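ApaG protein (Pseudomonas aeruginosa, PDB 3NRF) is of unknown function but is probably exported by way of a signal peptide, a small, strand-rich protein of the DUF4354 family. Local coordinates at the interface of chains A and B. Numbering follows the deposited sequence. Chains: chain A/B, ApaG protein.

The interface of chains A and B. Residues chain A 13, 53-55, 97-98; chain B 17, 27, 90-91, 94.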
# COMPACT_ATOMS: atom_id res chain seq x y z
N GLN A 13 -6.27 7.18 -3.11
CA GLN A 13 -4.86 7.39 -2.95
C GLN A 13 -4.11 6.67 -4.07
O GLN A 13 -4.40 5.51 -4.31
CB GLN A 13 -4.39 6.78 -1.61
CG GLN A 13 -5.00 7.37 -0.34
CD GLN A 13 -4.31 6.88 0.92
OE1 GLN A 13 -3.26 6.27 0.85
NE2 GLN A 13 -4.90 7.14 2.08
N GLN A 53 -5.39 16.79 2.21
CA GLN A 53 -5.30 17.06 3.63
C GLN A 53 -5.02 15.80 4.44
O GLN A 53 -5.58 14.74 4.15
CB GLN A 53 -6.62 17.70 4.12
CG GLN A 53 -6.54 18.40 5.48
CD GLN A 53 -7.89 18.88 6.01
OE1 GLN A 53 -8.92 18.79 5.34
NE2 GLN A 53 -7.90 19.38 7.24
N SER A 54 -4.18 15.96 5.44
CA SER A 54 -3.87 14.87 6.35
C SER A 54 -4.93 14.89 7.43
O SER A 54 -5.59 15.92 7.64
CB SER A 54 -2.46 15.05 6.95
OG SER A 54 -2.41 16.18 7.79
N ALA A 55 -5.14 13.76 8.12
CA ALA A 55 -6.08 13.72 9.23
C ALA A 55 -5.70 14.72 10.30
O ALA A 55 -6.60 15.25 10.99
CB ALA A 55 -6.19 12.29 9.81
N SER A 97 -4.71 12.08 3.17
CA SER A 97 -5.64 11.00 3.00
C SER A 97 -7.00 11.47 2.49
O SER A 97 -7.90 10.65 2.38
CB SER A 97 -5.86 10.27 4.31
OG SER A 97 -6.26 11.14 5.36
N LEU A 98 -7.18 12.77 2.29
CA LEU A 98 -8.46 13.30 1.82
C LEU A 98 -8.21 14.31 0.73
O LEU A 98 -7.21 15.07 0.82
CB LEU A 98 -9.11 14.03 2.98
CG LEU A 98 -10.38 14.94 2.78
CD1 LEU A 98 -11.56 14.01 2.52
CD2 LEU A 98 -10.61 15.88 3.97
N GLY B 17 -9.72 5.25 0.22
CA GLY B 17 -10.24 6.41 -0.44
C GLY B 17 -10.76 7.45 0.52
O GLY B 17 -10.55 7.41 1.72
N ARG B 27 -12.86 9.22 5.36
CA ARG B 27 -11.93 8.28 4.74
C ARG B 27 -12.64 6.95 4.61
O ARG B 27 -13.52 6.62 5.46
CB ARG B 27 -10.67 8.12 5.57
CG ARG B 27 -9.68 9.23 5.42
CD ARG B 27 -10.12 10.57 6.02
NE ARG B 27 -9.03 11.54 5.96
CZ ARG B 27 -9.09 12.78 6.45
NH1 ARG B 27 -10.21 13.18 7.04
NH2 ARG B 27 -8.04 13.57 6.33
N ASP B 90 -11.65 10.56 10.31
CA ASP B 90 -10.21 10.64 10.29
C ASP B 90 -9.63 9.39 9.62
O ASP B 90 -10.33 8.73 8.85
CB ASP B 90 -9.63 10.91 11.70
CG ASP B 90 -10.04 9.86 12.74
OD1 ASP B 90 -10.67 8.85 12.33
OD2 ASP B 90 -9.78 10.10 13.94
N ASP B 91 -8.37 9.08 9.92
CA ASP B 91 -7.72 7.94 9.32
C ASP B 91 -7.98 6.63 10.07
O ASP B 91 -7.46 5.60 9.66
CB ASP B 91 -6.21 8.14 9.23
CG ASP B 91 -5.80 9.08 8.13
OD1 ASP B 91 -6.67 9.62 7.43
OD2 ASP B 91 -4.57 9.20 7.97
N TYR B 94 -8.42 3.08 8.57
CA TYR B 94 -7.28 2.40 7.98
C TYR B 94 -6.67 1.39 8.89
O TYR B 94 -5.94 0.47 8.40
CB TYR B 94 -6.27 3.43 7.50
CG TYR B 94 -6.87 4.29 6.42
CD1 TYR B 94 -7.75 3.78 5.47
CD2 TYR B 94 -6.54 5.63 6.30
CE1 TYR B 94 -8.32 4.55 4.53
CE2 TYR B 94 -7.07 6.42 5.28
CZ TYR B 94 -7.98 5.87 4.38
OH TYR B 94 -8.47 6.72 3.39
O HOH W 1 -3.49 11.53 7.63
O HOH W 2 -7.30 8.17 1.49
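A polar patch between two copies of the protein brings strand 96-102 of chain A, at A:Ser97, against B:Arg27 of strand 24-37 and B:Asp91 of a loop in chain B. The hydroxyl OG of A:Ser97 takes two N-H groups from one guanidinium, B:Arg27 NE at 2.9 Å and NH2 at 3.2 Å, in a side-on grip with the oxygen close to the guanidinium plane. The same hydroxyl donates to B:Asp91 OD1 at 2.6 Å, meeting the syn lone pair of that carboxylate oxygen. OG, set between the backbone N and the carbonyl carbon (chi1 55°), faces both B:Arg27 and B:Asp91, and these bonds should hold its rotation; the one from NE is straighter than the bent one from NH2. Within chain B, NE of B:Arg27 also forms a salt bridge to B:Asp91 OD1, which probably steadies both charged groups. The bend in the arginine chain at chi2 (69°) helps carry the guanidinium between A:Leu98 and A:Ala55: CB of A:Leu98 lies over one face, 3.5 Å above the plane, and CB of A:Ala55 over the opposite face, both toward the rim. Water 1 joins the backbone N of A:Ala55 to B:Asp91 OD2, so both oxygens of the carboxylate are engaged. Farther along, A:Gln13 and B:Tyr94 point tip to tip, amide and ring 82° apart, and water 2 links NE2 of A:Gln13 and OH of B:Tyr94 while also bonding A:Ser97 O. The tyrosine OH donates to B:Gly17 O at 2.7 Å, tying the 3-10 helix 92-95 to strand 7-21 of its own chain. The patch thus sets strands 96-102 and 8-21 of chain A, with A:Ala55 just after strand 49-54, against strands 7-21 and 24-37 and the 90-95 segment of chain B; it is part of a larger interface without exact two-fold symmetry, which may or may not persist in solution.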